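Putative glycosyl hydrolase (Bacteroides thetaiotaomicron VPI-5482, PDB 3K11) probably hydrolyses glycosidic bonds, as a likely member of the family 88 glycosyl hydrolases, which typically act on unsaturated uronyl sugars. Local coordinates at the interface of chains A and B. Sequence-based numbering; all coordinates share one arbitrary frame. Chains: chain A/B, Putative glycosyl hydrolase.

The C-alpha centres of contact 1 and contact 2 lie about 20 Å apart along one interface. They share two stretches of sequence: the N-terminal segment of chain B, with 6-9 and 13 in contact 2 and 18-20 and 24 in contact 1, and the 385-397 region of chain A. Contact 2 adds the 76-83 region of chain A, and contact 1 adds B:Gly309. Contact 1 is apolar with a watered rim, whereas contact 2 centres on a salt bridge. The interface is not an exact two-fold and pairs unlike surfaces, which would fit a head-to-tail arrangement; the three-copy assembly may not be the biological one.

Contact 1: the interface of chains A and B. Residues chain A 385-386, 389-390; chain B 18-20, 24, 309.
A:Tyr389 and B:Tyr20 meet at the apolar centre, where the CD1-CE1 side of the B:Tyr20 ring lies over the root of the A:Tyr389 ring. CE1 of B:Tyr20 is 3.5 Å from A:Tyr389 CB, and CD1 of B:Tyr20 is 3.6 Å from A:Tyr389 CG; the two rings do not form a parallel stack. B:Tyr20 is itself clamped within its own chain, with B:Pro18 CB over one face and B:Tyr24 CB over the opposite one, which should restrict rotation of its ring. With CG anti to the carbonyl carbon (chi1 -79°), A:Tyr389 directs its ring toward the backbone of chain B, where CE1 approaches the carbonyl oxygen of B:Ala19 at 3.2 Å. The carbonyl oxygen of B:Gly309 lies at the same ring's edge, in plane. An alanine in place of A:Tyr389 would probably open a gap beside B:Tyr20 and deprive the B:Ala19 carbonyl of its aromatic neighbour. Farther out, A:Ala385 CB packs against B:Tyr24 CD1 at 3.9 Å. At the polar rim, water carries the links: water 1 joins B:Tyr20 OH, at 2.9 Å, to the A:Phe386 carbonyl and to A:Arg390 NH1. The A:Arg390 side chain turns at chi2 (-50°), which lays CD over the centre of the A:Phe386 ring, and bends again at chi3, carrying the guanidinium round to water 1. Water 2 lies 2.6 Å from A:Tyr389 O and also meets the B:Ala19 amide N. The patch thus seats the N-terminal segment of chain B against helix 384-388 and the following loop of chain A, and probably helps hold the copies together in this assembly.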
loop_
_atom_site.group_PDB
_atom_site.type_symbol
_atom_site.label_atom_id
_atom_site.label_comp_id
_atom_site.label_asym_id
_atom_site.label_seq_id
_atom_site.Cartn_x
_atom_site.Cartn_y
_atom_site.Cartn_z
ATOM N N ALA A 385 0.354 -15.900 4.745
ATOM C CA ALA A 385 0.740 -16.229 6.138
ATOM C C ALA A 385 2.098 -16.929 6.227
ATOM O O ALA A 385 2.919 -16.599 7.073
ATOM C CB ALA A 385 -0.381 -17.065 6.820
ATOM N N PHE A 386 2.345 -17.877 5.340
ATOM C CA PHE A 386 3.626 -18.570 5.289
ATOM C C PHE A 386 4.773 -17.558 5.234
ATOM O O PHE A 386 5.714 -17.604 6.041
ATOM C CB PHE A 386 3.646 -19.500 4.076
ATOM C CG PHE A 386 4.998 -20.113 3.792
ATOM C CD1 PHE A 386 5.409 -21.236 4.467
ATOM C CD2 PHE A 386 5.860 -19.538 2.880
ATOM C CE1 PHE A 386 6.619 -21.792 4.214
ATOM C CE2 PHE A 386 7.071 -20.147 2.595
ATOM C CZ PHE A 386 7.443 -21.245 3.297
ATOM N N TYR A 389 5.276 -15.064 8.359
ATOM C CA TYR A 389 5.655 -15.681 9.627
ATOM C C TYR A 389 6.925 -16.507 9.559
ATOM O O TYR A 389 7.278 -17.144 10.543
ATOM C CB TYR A 389 4.498 -16.542 10.197
ATOM C CG TYR A 389 3.448 -15.722 10.853
ATOM C CD1 TYR A 389 3.548 -15.402 12.213
ATOM C CD2 TYR A 389 2.362 -15.225 10.128
ATOM C CE1 TYR A 389 2.626 -14.586 12.819
ATOM C CE2 TYR A 389 1.427 -14.382 10.721
ATOM C CZ TYR A 389 1.555 -14.087 12.083
ATOM O OH TYR A 389 0.606 -13.330 12.734
ATOM N N ARG A 390 7.663 -16.404 8.473
ATOM C CA ARG A 390 8.971 -17.118 8.415
ATOM C C ARG A 390 9.839 -16.672 9.567
ATOM O O ARG A 390 10.045 -15.471 9.770
ATOM C CB ARG A 390 9.689 -16.854 7.105
ATOM C CG ARG A 390 8.986 -17.391 5.829
ATOM C CD ARG A 390 8.556 -18.820 5.877
ATOM N NE ARG A 390 9.668 -19.748 6.102
ATOM C CZ ARG A 390 9.614 -20.846 6.864
ATOM N NH1 ARG A 390 8.524 -21.175 7.525
ATOM N NH2 ARG A 390 10.700 -21.600 6.983
ATOM N N PRO B 18 6.938 -21.786 12.828
ATOM C CA PRO B 18 6.585 -20.358 12.857
ATOM C C PRO B 18 5.586 -20.005 13.959
ATOM O O PRO B 18 4.691 -20.779 14.264
ATOM C CB PRO B 18 5.921 -20.139 11.492
ATOM C CG PRO B 18 6.476 -21.266 10.632
ATOM C CD PRO B 18 6.542 -22.432 11.565
ATOM N N ALA B 19 5.687 -18.791 14.476
ATOM C CA ALA B 19 4.878 -18.346 15.586
ATOM C C ALA B 19 3.590 -17.708 15.082
ATOM O O ALA B 19 3.330 -16.532 15.311
ATOM C CB ALA B 19 5.694 -17.351 16.442
ATOM N N TYR B 20 2.747 -18.489 14.402
ATOM C CA TYR B 20 1.462 -17.949 13.889
ATOM C C TYR B 20 0.609 -17.463 15.023
ATOM O O TYR B 20 0.607 -18.063 16.065
ATOM C CB TYR B 20 0.676 -19.030 13.115
ATOM C CG TYR B 20 1.413 -19.556 11.891
ATOM C CD1 TYR B 20 1.588 -18.745 10.757
ATOM C CD2 TYR B 20 1.944 -20.850 11.855
ATOM C CE1 TYR B 20 2.263 -19.213 9.616
ATOM C CE2 TYR B 20 2.644 -21.315 10.727
ATOM C CZ TYR B 20 2.790 -20.496 9.618
ATOM O OH TYR B 20 3.481 -20.886 8.491
ATOM N N TYR B 24 -2.721 -22.477 11.231
ATOM C CA TYR B 24 -2.166 -22.592 9.887
ATOM C C TYR B 24 -1.975 -24.077 9.594
ATOM O O TYR B 24 -1.791 -24.865 10.490
ATOM C CB TYR B 24 -0.790 -21.889 9.786
ATOM C CG TYR B 24 -0.238 -21.913 8.370
ATOM C CD1 TYR B 24 -0.612 -20.942 7.435
ATOM C CD2 TYR B 24 0.576 -22.953 7.934
ATOM C CE1 TYR B 24 -0.172 -21.028 6.131
ATOM C CE2 TYR B 24 1.048 -23.013 6.619
ATOM C CZ TYR B 24 0.641 -22.066 5.723
ATOM O OH TYR B 24 1.067 -22.120 4.433
ATOM N N GLY B 309 -1.682 -11.191 5.914
ATOM C CA GLY B 309 -0.906 -12.226 6.546
ATOM C C GLY B 309 -1.610 -13.042 7.604
ATOM O O GLY B 309 -1.099 -14.057 8.029
HETATM O O HOH W 1 6.010 -19.555 7.975
HETATM O O HOH W 2 7.556 -17.191 13.172
#

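Contact 2: the interface of chains A and B. Residues chain A 76, 78, 83, 393, 395-397; chain B 6-9, 13.
A:Arg78 and B:Asp8 form the salt bridge at the heart of this patch, and A:Tyr395 supplies the neighbouring apolar surface. NH2 of A:Arg78 reaches OD1 of the B:Asp8 carboxylate at 2.7 Å. That bond is nearly straight, 172° at the hydrogen, lies in the guanidinium plane and uses the syn lone pair of OD1. The match is not a flat, doubly bonded pair: the guanidinium and carboxylate planes are 56° apart, and the NE contacts are weak. B:Asp8 OD2 instead receives the backbone N of A:Arg78 on its anti side, at 3.1 Å, so side chain and main chain of one residue grip both carboxylate oxygens. B:Asp8 presents them with CG anti to its backbone N (chi1 178°). Water reinforces the grip: water 4 joins B:Asp8 OD2, at 2.6 Å, to A:Arg78 O, while water 3, at the guanidinium edge, links OD1 to A:Glu83 OE2 and the A:Ala397 amide. A:Glu83 OE2 is 4.2 Å from B:Asp8 OD1, and the arginine NH2, weakly bonded to the glutamate, probably offsets the repulsion of these like charges. Beside the bridge, B:Asn7 rests CB over one face of the A:Tyr395 ring, 3.7 Å from its centroid. The B:Asn7 carboxamide, at CG, packs against A:Ala76 CA, and B:Ser9 N makes a weak hydrogen bond to A:Ala76 O. B:Leu13 adds CD1 against A:Tyr395 CB at 3.8 Å, extending the apolar contact toward the tyrosine backbone. At the margin, OD1 of A:Asn393 accepts a hydrogen bond from the A:Tyr395 backbone N at 2.8 Å and so helps fix the loop that bears the ring. In the fold, the chain A platform joins the loop holding A:Ala76 and A:Arg78, the start of helix 82-98, and the loop entering the 3-10 helix 397-399; onto it lies the N-terminal arm of chain B, up to its 3-10 helix 13-15.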
loop_
_atom_site.group_PDB
_atom_site.type_symbol
_atom_site.label_atom_id
_atom_site.label_comp_id
_atom_site.label_asym_id
_atom_site.label_seq_id
_atom_site.Cartn_x
_atom_site.Cartn_y
_atom_site.Cartn_z
ATOM N N ALA A 76 29.174 -23.055 13.346
ATOM C CA ALA A 76 27.795 -22.577 13.196
ATOM C C ALA A 76 27.329 -22.607 11.771
ATOM O O ALA A 76 26.138 -22.718 11.535
ATOM C CB ALA A 76 27.632 -21.133 13.788
ATOM N N ARG A 78 27.812 -24.092 7.597
ATOM C CA ARG A 78 28.332 -25.143 6.695
ATOM C C ARG A 78 29.229 -24.493 5.658
ATOM O O ARG A 78 28.931 -23.393 5.175
ATOM C CB ARG A 78 27.165 -25.894 6.018
ATOM C CG ARG A 78 26.338 -26.762 6.957
ATOM C CD ARG A 78 24.932 -27.153 6.440
ATOM N NE ARG A 78 24.053 -25.966 6.384
ATOM C CZ ARG A 78 23.337 -25.548 5.326
ATOM N NH1 ARG A 78 23.291 -26.241 4.179
ATOM N NH2 ARG A 78 22.629 -24.428 5.431
ATOM N N GLU A 83 24.530 -20.730 0.753
ATOM C CA GLU A 83 24.752 -19.520 1.572
ATOM C C GLU A 83 26.223 -19.196 1.659
ATOM O O GLU A 83 26.633 -18.033 1.546
ATOM C CB GLU A 83 24.127 -19.649 2.962
ATOM C CG GLU A 83 22.635 -19.911 2.994
ATOM C CD GLU A 83 22.289 -21.372 3.177
ATOM O OE1 GLU A 83 22.720 -22.197 2.372
ATOM O OE2 GLU A 83 21.544 -21.687 4.123
ATOM N N ASN A 393 16.593 -15.845 12.498
ATOM C CA ASN A 393 17.543 -16.409 13.424
ATOM C C ASN A 393 18.947 -15.963 13.058
ATOM O O ASN A 393 19.266 -15.885 11.881
ATOM C CB ASN A 393 17.480 -17.939 13.410
ATOM C CG ASN A 393 18.157 -18.534 14.609
ATOM O OD1 ASN A 393 19.355 -18.751 14.586
ATOM N ND2 ASN A 393 17.420 -18.670 15.715
ATOM N N TYR A 395 21.537 -17.591 13.255
ATOM C CA TYR A 395 22.234 -18.645 12.549
ATOM C C TYR A 395 21.760 -18.938 11.122
ATOM O O TYR A 395 22.268 -19.864 10.495
ATOM C CB TYR A 395 22.214 -19.928 13.363
ATOM C CG TYR A 395 23.006 -19.772 14.636
ATOM C CD1 TYR A 395 24.375 -19.563 14.576
ATOM C CD2 TYR A 395 22.385 -19.790 15.888
ATOM C CE1 TYR A 395 25.124 -19.393 15.707
ATOM C CE2 TYR A 395 23.145 -19.615 17.046
ATOM C CZ TYR A 395 24.518 -19.418 16.931
ATOM O OH TYR A 395 25.340 -19.270 18.046
ATOM N N ALA A 396 20.752 -18.202 10.629
ATOM C CA ALA A 396 20.388 -18.261 9.213
ATOM C C ALA A 396 21.626 -17.794 8.479
ATOM O O ALA A 396 22.041 -16.629 8.632
ATOM C CB ALA A 396 19.235 -17.336 8.930
ATOM N N ALA A 397 22.192 -18.663 7.649
ATOM C CA ALA A 397 23.480 -18.375 7.012
ATOM C C ALA A 397 23.381 -17.300 5.911
ATOM O O ALA A 397 24.379 -16.714 5.462
ATOM C CB ALA A 397 24.057 -19.639 6.424
ATOM N N ILE B 6 21.696 -25.385 18.661
ATOM C CA ILE B 6 20.804 -25.100 17.483
ATOM C C ILE B 6 21.418 -24.002 16.591
ATOM O O ILE B 6 21.288 -22.813 16.886
ATOM C CB ILE B 6 19.324 -24.669 17.878
ATOM C CG1 ILE B 6 18.603 -25.745 18.731
ATOM C CG2 ILE B 6 18.490 -24.307 16.598
ATOM C CD1 ILE B 6 18.260 -27.087 18.000
ATOM N N ASN B 7 22.077 -24.414 15.507
ATOM C CA ASN B 7 22.684 -23.480 14.555
ATOM C C ASN B 7 22.588 -24.021 13.106
ATOM O O ASN B 7 21.893 -25.024 12.872
ATOM C CB ASN B 7 24.119 -23.149 14.995
ATOM C CG ASN B 7 25.013 -24.370 15.052
ATOM O OD1 ASN B 7 24.810 -25.351 14.317
ATOM N ND2 ASN B 7 26.033 -24.313 15.916
ATOM N N ASP B 8 23.254 -23.357 12.148
ATOM C CA ASP B 8 23.163 -23.737 10.703
ATOM C C ASP B 8 23.721 -25.181 10.415
ATOM O O ASP B 8 23.196 -25.920 9.566
ATOM C CB ASP B 8 23.819 -22.658 9.770
ATOM C CG ASP B 8 23.775 -23.069 8.281
ATOM O OD1 ASP B 8 22.598 -23.245 7.835
ATOM O OD2 ASP B 8 24.853 -23.235 7.569
ATOM N N SER B 9 24.762 -25.580 11.143
ATOM C CA SER B 9 25.369 -26.895 10.948
ATOM C C SER B 9 24.576 -28.058 11.553
ATOM O O SER B 9 24.576 -29.162 10.988
ATOM C CB SER B 9 26.758 -26.908 11.548
ATOM O OG SER B 9 27.590 -25.979 10.886
ATOM N N LEU B 13 17.002 -25.025 10.324
ATOM C CA LEU B 13 16.363 -23.766 10.742
ATOM C C LEU B 13 15.117 -23.526 9.872
ATOM O O LEU B 13 14.125 -22.951 10.337
ATOM C CB LEU B 13 17.367 -22.588 10.635
ATOM C CG LEU B 13 18.596 -22.627 11.555
ATOM C CD1 LEU B 13 19.635 -21.586 11.144
ATOM C CD2 LEU B 13 18.167 -22.464 13.000
HETATM O O HOH W 3 20.963 -21.196 6.908
HETATM O O HOH W 4 26.267 -22.192 5.618
#